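Local coordinates for protein geranyltranstransferase (IspA) (PDB 3LLW) that probably acts as a magnesium-dependent prenyltransferase of isoprenoid biosynthesis, joining allylic and homoallylic diphosphates into longer prenyl chains, at residues Tyr12-Arg17 with Lys67-Gln72; Glu19-Asn24 with Glu75-Ala80; Glu209-Trp214 with Pro284-Leu289. All coordinates share one frame; numbering follows the deposited sequence.

Interaction 1: residues Tyr12-Arg17 with Lys67-Gln72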
loop_
_atom_site.group_PDB
_atom_site.type_symbol
_atom_site.label_atom_id
_atom_site.label_comp_id
_atom_site.label_asym_id
_atom_site.label_seq_id
_atom_site.Cartn_x
_atom_site.Cartn_y
_atom_site.Cartn_z
ATOM N N TYR A 12 -7.928 -29.154 1.268
ATOM C CA TYR A 12 -6.552 -29.476 0.870
ATOM C C TYR A 12 -6.324 -29.307 -0.631
ATOM O O TYR A 12 -5.242 -28.917 -1.071
ATOM C CB TYR A 12 -6.182 -30.903 1.283
ATOM C CG TYR A 12 -5.818 -31.072 2.744
ATOM C CD1 TYR A 12 -5.275 -30.016 3.481
ATOM C CD2 TYR A 12 -5.991 -32.300 3.385
ATOM C CE1 TYR A 12 -4.933 -30.171 4.818
ATOM C CE2 TYR A 12 -5.643 -32.468 4.723
ATOM C CZ TYR A 12 -5.113 -31.400 5.431
ATOM O OH TYR A 12 -4.765 -31.555 6.756
ATOM N N ASN A 13 -7.360 -29.600 -1.403
ATOM C CA ASN A 13 -7.293 -29.493 -2.841
ATOM C C ASN A 13 -7.350 -28.028 -3.305
ATOM O O ASN A 13 -6.688 -27.664 -4.279
ATOM C CB ASN A 13 -8.400 -30.341 -3.470
ATOM C CG ASN A 13 -8.334 -30.371 -4.969
ATOM O OD1 ASN A 13 -9.339 -30.130 -5.641
ATOM N ND2 ASN A 13 -7.150 -30.653 -5.515
ATOM N N GLU A 14 -8.126 -27.199 -2.601
ATOM C CA GLU A 14 -8.147 -25.757 -2.870
ATOM C C GLU A 14 -6.813 -25.061 -2.587
ATOM O O GLU A 14 -6.441 -24.130 -3.289
ATOM C CB GLU A 14 -9.287 -25.065 -2.128
ATOM C CG GLU A 14 -10.653 -25.387 -2.724
ATOM C CD GLU A 14 -10.693 -25.192 -4.241
ATOM O OE1 GLU A 14 -10.313 -24.093 -4.712
ATOM O OE2 GLU A 14 -11.108 -26.130 -4.959
ATOM N N CYS A 15 -6.096 -25.538 -1.577
ATOM C CA CYS A 15 -4.756 -25.058 -1.278
ATOM C C CYS A 15 -3.771 -25.363 -2.395
ATOM O O CYS A 15 -2.900 -24.551 -2.681
ATOM C CB CYS A 15 -4.267 -25.645 0.048
ATOM S SG CYS A 15 -5.236 -25.047 1.448
ATOM N N GLU A 16 -3.913 -26.536 -3.015
ATOM C CA GLU A 16 -3.076 -26.929 -4.151
ATOM C C GLU A 16 -3.450 -26.125 -5.387
ATOM O O GLU A 16 -2.583 -25.749 -6.170
ATOM C CB GLU A 16 -3.198 -28.434 -4.438
ATOM C CG GLU A 16 -2.641 -29.329 -3.335
ATOM C CD GLU A 16 -1.167 -29.058 -3.040
ATOM O OE1 GLU A 16 -0.315 -29.300 -3.928
ATOM O OE2 GLU A 16 -0.860 -28.606 -1.915
ATOM N N ARG A 17 -4.746 -25.858 -5.538
ATOM C CA ARG A 17 -5.253 -25.056 -6.639
ATOM C C ARG A 17 -4.931 -23.568 -6.467
ATOM O O ARG A 17 -4.799 -22.846 -7.463
ATOM C CB ARG A 17 -6.765 -25.239 -6.792
ATOM C CG ARG A 17 -7.205 -26.534 -7.451
ATOM C CD ARG A 17 -8.728 -26.633 -7.410
ATOM N NE ARG A 17 -9.235 -27.737 -8.222
ATOM C CZ ARG A 17 -10.522 -27.979 -8.473
ATOM N NH1 ARG A 17 -11.479 -27.190 -7.978
ATOM N NH2 ARG A 17 -10.854 -29.022 -9.226
ATOM N N LYS A 67 -20.284 -25.580 -3.757
ATOM C CA LYS A 67 -20.691 -25.151 -5.097
ATOM C C LYS A 67 -20.769 -23.632 -5.259
ATOM O O LYS A 67 -20.430 -23.101 -6.322
ATOM C CB LYS A 67 -22.001 -25.825 -5.518
ATOM C CG LYS A 67 -21.814 -27.278 -5.964
ATOM C CD LYS A 67 -22.941 -27.732 -6.886
ATOM C CE LYS A 67 -22.543 -28.971 -7.681
ATOM N NZ LYS A 67 -23.519 -29.262 -8.768
ATOM N N ASP A 68 -21.203 -22.946 -4.201
ATOM C CA ASP A 68 -21.241 -21.478 -4.171
ATOM C C ASP A 68 -19.835 -20.894 -4.048
ATOM O O ASP A 68 -19.584 -19.766 -4.482
ATOM C CB ASP A 68 -22.133 -20.973 -3.032
ATOM C CG ASP A 68 -23.587 -21.423 -3.174
ATOM O OD1 ASP A 68 -24.408 -21.056 -2.303
ATOM O OD2 ASP A 68 -23.916 -22.143 -4.146
ATOM N N TYR A 69 -18.935 -21.668 -3.444
ATOM C CA TYR A 69 -17.509 -21.362 -3.438
ATOM C C TYR A 69 -16.970 -21.281 -4.865
ATOM O O TYR A 69 -16.360 -20.279 -5.240
ATOM C CB TYR A 69 -16.740 -22.415 -2.632
ATOM C CG TYR A 69 -15.231 -22.293 -2.700
ATOM C CD1 TYR A 69 -14.505 -22.930 -3.697
ATOM C CD2 TYR A 69 -14.527 -21.548 -1.752
ATOM C CE1 TYR A 69 -13.115 -22.814 -3.758
ATOM C CE2 TYR A 69 -13.144 -21.428 -1.811
ATOM C CZ TYR A 69 -12.447 -22.060 -2.813
ATOM O OH TYR A 69 -11.075 -21.947 -2.863
ATOM N N SER A 70 -17.224 -22.326 -5.655
ATOM C CA SER A 70 -16.635 -22.486 -6.997
ATOM C C SER A 70 -17.086 -21.446 -8.019
ATOM O O SER A 70 -16.400 -21.229 -9.023
ATOM C CB SER A 70 -16.859 -23.906 -7.532
ATOM O OG SER A 70 -16.040 -24.833 -6.837
ATOM N N ASN A 71 -18.232 -20.815 -7.756
ATOM C CA ASN A 71 -18.636 -19.590 -8.447
ATOM C C ASN A 71 -17.547 -18.522 -8.405
ATOM O O ASN A 71 -17.169 -17.967 -9.436
ATOM C CB ASN A 71 -19.902 -19.005 -7.808
ATOM C CG ASN A 71 -21.180 -19.558 -8.406
ATOM O OD1 ASN A 71 -21.210 -19.992 -9.562
ATOM N ND2 ASN A 71 -22.255 -19.528 -7.623
ATOM N N GLN A 72 -17.028 -18.266 -7.207
ATOM C CA GLN A 72 -16.154 -17.124 -6.976
ATOM C C GLN A 72 -14.716 -17.492 -6.610
ATOM O O GLN A 72 -13.980 -16.678 -6.061
ATOM C CB GLN A 72 -16.789 -16.224 -5.923
ATOM C CG GLN A 72 -17.950 -15.413 -6.500
ATOM C CD GLN A 72 -19.017 -15.089 -5.484
ATOM O OE1 GLN A 72 -19.296 -15.878 -4.579
ATOM N NE2 GLN A 72 -19.636 -13.923 -5.636
#

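Interaction 2: residues Glu19-Asn24 with Glu75-Ala80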
loop_
_atom_site.group_PDB
_atom_site.type_symbol
_atom_site.label_atom_id
_atom_site.label_comp_id
_atom_site.label_asym_id
_atom_site.label_seq_id
_atom_site.Cartn_x
_atom_site.Cartn_y
_atom_site.Cartn_z
ATOM N N GLU A 19 -2.123 -22.576 -5.110
ATOM C CA GLU A 19 -0.691 -22.533 -5.417
ATOM C C GLU A 19 -0.444 -22.460 -6.927
ATOM O O GLU A 19 0.490 -21.798 -7.383
ATOM C CB GLU A 19 0.037 -23.714 -4.759
ATOM C CG GLU A 19 1.532 -23.892 -5.141
ATOM C CD GLU A 19 2.422 -22.682 -4.808
ATOM O OE1 GLU A 19 2.622 -22.378 -3.612
ATOM O OE2 GLU A 19 2.947 -22.050 -5.749
ATOM N N SER A 20 -1.310 -23.102 -7.703
ATOM C CA SER A 20 -1.164 -23.111 -9.152
ATOM C C SER A 20 -1.529 -21.746 -9.742
ATOM O O SER A 20 -0.824 -21.230 -10.611
ATOM C CB SER A 20 -2.016 -24.221 -9.762
ATOM O OG SER A 20 -1.546 -24.544 -11.050
ATOM N N PHE A 21 -2.626 -21.174 -9.248
ATOM C CA PHE A 21 -3.062 -19.814 -9.573
ATOM C C PHE A 21 -1.954 -18.765 -9.365
ATOM O O PHE A 21 -1.763 -17.883 -10.199
ATOM C CB PHE A 21 -4.297 -19.485 -8.726
ATOM C CG PHE A 21 -4.782 -18.067 -8.837
ATOM C CD1 PHE A 21 -5.793 -17.736 -9.742
ATOM C CD2 PHE A 21 -4.298 -17.071 -7.981
ATOM C CE1 PHE A 21 -6.281 -16.423 -9.830
ATOM C CE2 PHE A 21 -4.775 -15.761 -8.063
ATOM C CZ PHE A 21 -5.769 -15.434 -8.986
ATOM N N LEU A 22 -1.202 -18.905 -8.310
ATOM C CA LEU A 22 -0.160 -17.983 -8.006
ATOM C C LEU A 22 1.008 -18.148 -8.969
ATOM O O LEU A 22 1.600 -17.200 -9.394
ATOM C CB LEU A 22 0.249 -18.180 -6.562
ATOM C CG LEU A 22 1.450 -17.485 -5.979
ATOM C CD1 LEU A 22 1.409 -17.491 -4.507
ATOM C CD2 LEU A 22 2.720 -18.061 -6.466
ATOM N N LYS A 23 1.309 -19.379 -9.315
ATOM C CA LYS A 23 2.304 -19.745 -10.338
ATOM C C LYS A 23 1.956 -19.157 -11.713
ATOM O O LYS A 23 2.828 -18.671 -12.418
ATOM C CB LYS A 23 2.430 -21.273 -10.413
ATOM C CG LYS A 23 3.517 -21.808 -11.342
ATOM C CD LYS A 23 3.201 -23.227 -11.839
ATOM C CE LYS A 23 3.802 -24.316 -10.944
ATOM N NZ LYS A 23 3.045 -24.544 -9.674
ATOM N N ASN A 24 0.673 -19.169 -12.067
ATOM C CA ASN A 24 0.207 -18.691 -13.372
ATOM C C ASN A 24 -0.241 -17.243 -13.388
ATOM O O ASN A 24 -0.789 -16.770 -14.388
ATOM C CB ASN A 24 -0.941 -19.569 -13.885
ATOM C CG ASN A 24 -0.477 -20.938 -14.307
ATOM O OD1 ASN A 24 0.571 -21.088 -14.942
ATOM N ND2 ASN A 24 -1.257 -21.952 -13.956
ATOM N N GLU A 75 -11.802 -15.207 -7.485
ATOM C CA GLU A 75 -11.897 -14.011 -6.678
ATOM C C GLU A 75 -11.335 -14.226 -5.273
ATOM O O GLU A 75 -10.661 -13.344 -4.737
ATOM C CB GLU A 75 -13.350 -13.532 -6.603
ATOM C CG GLU A 75 -14.033 -13.372 -7.959
ATOM C CD GLU A 75 -13.177 -12.618 -8.973
ATOM O OE1 GLU A 75 -12.952 -13.158 -10.081
ATOM O OE2 GLU A 75 -12.719 -11.498 -8.661
ATOM N N TYR A 76 -11.620 -15.394 -4.690
ATOM C CA TYR A 76 -11.077 -15.788 -3.390
ATOM C C TYR A 76 -9.547 -15.974 -3.458
ATOM O O TYR A 76 -8.821 -15.660 -2.512
ATOM C CB TYR A 76 -11.749 -17.068 -2.912
ATOM C CG TYR A 76 -13.242 -16.942 -2.639
ATOM C CD1 TYR A 76 -13.761 -15.822 -1.996
ATOM C CD2 TYR A 76 -14.126 -17.963 -2.998
ATOM C CE1 TYR A 76 -15.125 -15.709 -1.726
ATOM C CE2 TYR A 76 -15.495 -17.860 -2.741
ATOM C CZ TYR A 76 -15.982 -16.726 -2.101
ATOM O OH TYR A 76 -17.321 -16.598 -1.834
ATOM N N PHE A 77 -9.072 -16.473 -4.591
ATOM C CA PHE A 77 -7.648 -16.662 -4.797
ATOM C C PHE A 77 -6.943 -15.300 -4.897
ATOM O O PHE A 77 -5.891 -15.126 -4.320
ATOM C CB PHE A 77 -7.391 -17.514 -6.038
ATOM C CG PHE A 77 -7.621 -18.991 -5.837
ATOM C CD1 PHE A 77 -7.897 -19.520 -4.579
ATOM C CD2 PHE A 77 -7.503 -19.866 -6.917
ATOM C CE1 PHE A 77 -8.094 -20.882 -4.404
ATOM C CE2 PHE A 77 -7.685 -21.237 -6.750
ATOM C CZ PHE A 77 -7.979 -21.746 -5.491
ATOM N N LYS A 78 -7.558 -14.343 -5.592
ATOM C CA LYS A 78 -7.071 -12.962 -5.653
ATOM C C LYS A 78 -6.850 -12.374 -4.256
ATOM O O LYS A 78 -5.757 -11.890 -3.954
ATOM C CB LYS A 78 -8.056 -12.085 -6.421
ATOM C CG LYS A 78 -7.929 -12.161 -7.926
ATOM C CD LYS A 78 -9.088 -11.409 -8.546
ATOM C CE LYS A 78 -9.169 -11.602 -10.053
ATOM N NZ LYS A 78 -10.410 -10.952 -10.596
ATOM N N ILE A 79 -7.884 -12.455 -3.412
ATOM C CA ILE A 79 -7.804 -12.059 -2.011
ATOM C C ILE A 79 -6.706 -12.769 -1.221
ATOM O O ILE A 79 -5.934 -12.129 -0.493
ATOM C CB ILE A 79 -9.143 -12.282 -1.309
ATOM C CG1 ILE A 79 -10.228 -11.429 -1.998
ATOM C CG2 ILE A 79 -8.998 -11.992 0.175
ATOM C CD1 ILE A 79 -11.656 -11.755 -1.599
ATOM N N ALA A 80 -6.634 -14.087 -1.372
ATOM C CA ALA A 80 -5.590 -14.883 -0.744
ATOM C C ALA A 80 -4.201 -14.434 -1.224
ATOM O O ALA A 80 -3.261 -14.368 -0.431
ATOM C CB ALA A 80 -5.807 -16.363 -1.049
#

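Interaction 3: residues Glu209-Trp214 with Pro284-Leu289. With SO4 (sulfate ion), chain E.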
loop_
_atom_site.group_PDB
_atom_site.type_symbol
_atom_site.label_atom_id
_atom_site.label_comp_id
_atom_site.label_asym_id
_atom_site.label_seq_id
_atom_site.Cartn_x
_atom_site.Cartn_y
_atom_site.Cartn_z
ATOM N N GLU A 209 -20.885 -11.712 14.647
ATOM C CA GLU A 209 -20.060 -10.789 15.422
ATOM C C GLU A 209 -19.202 -11.510 16.464
ATOM O O GLU A 209 -18.058 -11.124 16.710
ATOM C CB GLU A 209 -20.941 -9.702 16.066
ATOM C CG GLU A 209 -22.066 -10.207 17.032
ATOM C CD GLU A 209 -23.426 -10.528 16.364
ATOM O OE1 GLU A 209 -23.476 -11.065 15.229
ATOM O OE2 GLU A 209 -24.462 -10.249 17.008
ATOM N N GLU A 210 -19.765 -12.574 17.040
ATOM C CA GLU A 210 -19.104 -13.385 18.048
ATOM C C GLU A 210 -17.954 -14.198 17.473
ATOM O O GLU A 210 -16.927 -14.365 18.131
ATOM C CB GLU A 210 -20.100 -14.345 18.689
ATOM C CG GLU A 210 -20.819 -13.817 19.924
ATOM C CD GLU A 210 -21.240 -14.942 20.870
ATOM O OE1 GLU A 210 -21.642 -16.028 20.389
ATOM O OE2 GLU A 210 -21.160 -14.740 22.101
ATOM N N LEU A 211 -18.147 -14.722 16.260
ATOM C CA LEU A 211 -17.128 -15.535 15.587
ATOM C C LEU A 211 -15.969 -14.656 15.141
ATOM O O LEU A 211 -14.809 -15.077 15.190
ATOM C CB LEU A 211 -17.710 -16.311 14.395
ATOM C CG LEU A 211 -16.752 -17.269 13.671
ATOM C CD1 LEU A 211 -16.215 -18.310 14.638
ATOM C CD2 LEU A 211 -17.411 -17.941 12.474
ATOM N N PHE A 212 -16.302 -13.440 14.709
ATOM C CA PHE A 212 -15.321 -12.424 14.380
ATOM C C PHE A 212 -14.382 -12.192 15.556
ATOM O O PHE A 212 -13.156 -12.342 15.415
ATOM C CB PHE A 212 -16.002 -11.116 13.963
ATOM C CG PHE A 212 -15.069 -10.120 13.328
ATOM C CD1 PHE A 212 -14.970 -10.031 11.942
ATOM C CD2 PHE A 212 -14.281 -9.269 14.112
ATOM C CE1 PHE A 212 -14.103 -9.114 11.348
ATOM C CE2 PHE A 212 -13.416 -8.348 13.524
ATOM C CZ PHE A 212 -13.329 -8.269 12.142
ATOM N N LYS A 213 -14.963 -11.853 16.707
ATOM C CA LYS A 213 -14.194 -11.575 17.915
ATOM C C LYS A 213 -13.337 -12.771 18.291
ATOM O O LYS A 213 -12.151 -12.626 18.648
ATOM C CB LYS A 213 -15.123 -11.206 19.071
ATOM C CG LYS A 213 -15.486 -9.728 19.145
ATOM C CD LYS A 213 -16.081 -9.397 20.518
ATOM C CE LYS A 213 -15.622 -8.026 21.034
ATOM N NZ LYS A 213 -16.188 -6.878 20.259
ATOM N N TRP A 214 -13.949 -13.950 18.182
ATOM C CA TRP A 214 -13.280 -15.204 18.467
ATOM C C TRP A 214 -12.090 -15.456 17.530
ATOM O O TRP A 214 -11.006 -15.784 18.008
ATOM C CB TRP A 214 -14.270 -16.374 18.410
ATOM C CG TRP A 214 -13.680 -17.647 18.927
ATOM C CD1 TRP A 214 -13.733 -18.110 20.204
ATOM C CD2 TRP A 214 -12.913 -18.600 18.184
ATOM N NE1 TRP A 214 -13.060 -19.301 20.303
ATOM C CE2 TRP A 214 -12.539 -19.620 19.078
ATOM C CE3 TRP A 214 -12.496 -18.685 16.846
ATOM C CZ2 TRP A 214 -11.779 -20.717 18.683
ATOM C CZ3 TRP A 214 -11.740 -19.768 16.452
ATOM C CH2 TRP A 214 -11.389 -20.775 17.368
ATOM N N PRO A 284 -19.082 -27.359 18.810
ATOM C CA PRO A 284 -20.556 -27.361 18.742
ATOM C C PRO A 284 -21.181 -26.537 17.615
ATOM O O PRO A 284 -21.967 -27.078 16.831
ATOM C CB PRO A 284 -20.974 -26.778 20.098
ATOM C CG PRO A 284 -19.817 -27.022 20.982
ATOM C CD PRO A 284 -18.626 -26.827 20.109
ATOM N N ALA A 285 -20.833 -25.252 17.534
ATOM C CA ALA A 285 -21.455 -24.337 16.567
ATOM C C ALA A 285 -20.789 -24.303 15.185
ATOM O O ALA A 285 -21.436 -23.937 14.198
ATOM C CB ALA A 285 -21.555 -22.928 17.151
ATOM N N TYR A 286 -19.508 -24.671 15.112
ATOM C CA TYR A 286 -18.762 -24.600 13.843
ATOM C C TYR A 286 -17.853 -25.801 13.555
ATOM O O TYR A 286 -16.632 -25.628 13.509
ATOM C CB TYR A 286 -17.925 -23.308 13.800
ATOM C CG TYR A 286 -18.752 -22.055 13.842
ATOM C CD1 TYR A 286 -18.917 -21.340 15.031
ATOM C CD2 TYR A 286 -19.394 -21.594 12.697
ATOM C CE1 TYR A 286 -19.711 -20.181 15.071
ATOM C CE2 TYR A 286 -20.177 -20.452 12.725
ATOM C CZ TYR A 286 -20.334 -19.753 13.910
ATOM O OH TYR A 286 -21.106 -18.620 13.901
ATOM N N PRO A 287 -18.434 -27.009 13.355
ATOM C CA PRO A 287 -17.632 -28.224 13.145
ATOM C C PRO A 287 -16.676 -28.243 11.939
ATOM O O PRO A 287 -15.534 -28.694 12.087
ATOM C CB PRO A 287 -18.691 -29.339 13.016
ATOM C CG PRO A 287 -19.972 -28.644 12.706
ATOM C CD PRO A 287 -19.881 -27.313 13.378
ATOM N N LEU A 288 -17.128 -27.765 10.778
ATOM C CA LEU A 288 -16.301 -27.758 9.561
ATOM C C LEU A 288 -15.126 -26.785 9.690
ATOM O O LEU A 288 -14.016 -27.078 9.240
ATOM C CB LEU A 288 -17.138 -27.446 8.314
ATOM C CG LEU A 288 -18.326 -28.376 8.007
ATOM C CD1 LEU A 288 -19.192 -27.846 6.860
ATOM C CD2 LEU A 288 -17.879 -29.806 7.729
ATOM N N LEU A 289 -15.388 -25.644 10.326
ATOM C CA LEU A 289 -14.363 -24.654 10.643
ATOM C C LEU A 289 -13.347 -25.202 11.623
ATOM O O LEU A 289 -12.118 -25.076 11.417
ATOM C CB LEU A 289 -15.006 -23.364 11.183
ATOM C CG LEU A 289 -14.130 -22.169 11.601
ATOM C CD1 LEU A 289 -13.214 -21.697 10.492
ATOM C CD2 LEU A 289 -14.999 -21.012 12.090
HETATM S S SO4 E . -19.491 -24.916 10.094
HETATM O O1 SO4 E . -19.531 -26.364 10.290
HETATM O O2 SO4 E . -18.143 -24.421 10.386
HETATM O O3 SO4 E . -19.853 -24.611 8.708
HETATM O O4 SO4 E . -20.479 -24.298 10.984
#

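Interaction 1: residues Tyr12-Arg17 with Lys67-Gln72
Glu14 and Tyr69 make the whole of this contact, and they show how a single phenol-carboxylate bond can join two helices whose backbones stay well apart: the nearest CA atoms, those of Glu14 and Ser70, are 10.0 Å from each other. Both side chains leave their helices toward the partner and then slide past one another in opposite directions. Tyr69 has CG anti to its amide nitrogen (chi1 173°), which carries the ring out from helix 66-71 until the hydroxyl lies beside the glutamate. Glu14 is bent at chi2, and its curled chain brings the carboxylate to the edge of the ring, with the two planes 71° apart.

The phenol is the donor: Tyr69 OH donates a hydrogen bond to Glu14 OE1 over 2.9 Å. It meets that oxygen on the anti side, 33° out of the carboxylate plane. The same oxygen lies 3.2 Å from Tyr69 CE1, near the plane of the ring, and Glu14 CG also packs against the hydroxyl end of the ring, 3.5 Å from Tyr69 OH.

A second bond, from Gln73 NE2, also ends on Glu14 OE1, whereas OE2 forms a salt bridge with Arg17 NH1, one helical turn on, whose hydrogen bond is weak. Three donors thus share one buried carboxylate, which probably favours its charged form. Around the pair, Phe77 of helix 73-94 touches both side chains, Phe10 of helix 6-23 meets the tyrosine ring edge-to-face, and Cys61 of helix 51-63 packs against both Glu14 and Tyr69.

Interaction 2: residues Glu19-Asn24 with Glu75-Ala80
Phe21 settles with one ring face on Phe77 where the N-terminal helix 6-23 meets helix 73-94, two members of the all-helical fold of the polyprenyl synthases. The contact illustrates how an aromatic residue near a helix end can be seated mainly over the CB of a residue on a neighbouring helix, with the other ring touching only at one side. Of all the side chains here, Phe21 has the most surface buried, followed by Phe77 and then Lys78, and the helices come close enough for the CA atoms of Phe21 and Phe77 to lie 7.3 Å apart.

The phenylalanine of helix 6-23 reaches across with CG anti to the amide nitrogen (chi1 174°). Its ring then lies over the root of Phe77: Phe77 CB stands 3.6 Å from the ring centroid of Phe21 and only 9° off the ring normal, a well-centred CH-pi contact. The two rings are oblique, their planes at 58° and centroids 5.5 Å apart. Phe77 CG is anti to the carbonyl carbon instead, and this turns its ring away from the centre of the Phe21 face, back along helix 6-23 toward Glu14 and Arg17. One ortho carbon still touches, Phe77 CD2 lying 3.7 Å from Phe21 CB.

Leu81, one turn beyond Phe77 on helix 73-94, adds to the apolar surroundings of Phe21. Lys78 contributes the start of its side chain; beyond CG it runs extended to a salt bridge with Glu75, whose OE2 also accepts a bond from the amide of Leu139. Where lysine and aromatic meet, Lys78 CG lies 4.1 Å from Phe21 CZ.

Interaction 3: residues Glu209-Trp214 with Pro284-Leu289
The N-terminal end of helix 287-301, with an anion bound to it, forms one half of this contact: the helix starts just after Tyr286, its N-cap residue, and presents its first turn to the beginning of helix 209-236. Leu211 carries the contact from the helix 209-236 side. With CG anti to the amide nitrogen (chi1 -176°), it sets its two methyls astride the junction of Tyr286 and Leu289. Leu211 CD2 sits over one face of the Tyr286 ring, offset toward the rim and 20° off the normal; it lies 3.7 Å from both Tyr286 CZ and Tyr286 CE2. Leu211 CD1 is 4.0 Å from Tyr286 CE1, and Leu289 CD2 meets both Leu211 methyls at 3.9 Å, tip to tip. Leu282 and Leu201 also pack on Leu211, and Leu63 of helix 51-63 touches the tyrosine.

A sulfate ion, probably from the crystallisation liquor, occupies the helix end. Leu288 N bonds to its O1 at 2.8 Å with an N-H...O angle of 162°, and Leu289 N bonds to O2 at 3.0 Å. Sulfate O2 also lies in the plane of the Tyr286 ring, at its edge.

Between the two segments, then, the chemistry is apolar and without hydrogen bonds, while the polar work is done by backbone amides at the start of helix 287-301. The positive end of the helix dipole probably helps to hold the anion, which is no evidence for a substrate site.

Overall arrangement
Interactions 1 and 2 are neighbours, with centres 10 Å apart: both use helix 6-23, and helices 66-71 and 73-94 follow each other in the chain. Phe77 connects them directly, since its ring lies against the polar pair of interaction 1, with Phe77 CZ 3.4 Å from Glu14 OE1. Interaction 3 stands apart, its centre about 21 Å from that of interaction 1 and about 25 Å from that of interaction 2, with no touch to either. All three lie away from Asp94 and Asp100, which bind magnesium although no metal is bound to the chain here; helix 73-94, used by interaction 2, nevertheless ends at Asp94. The sulfate belongs to interaction 3 alone.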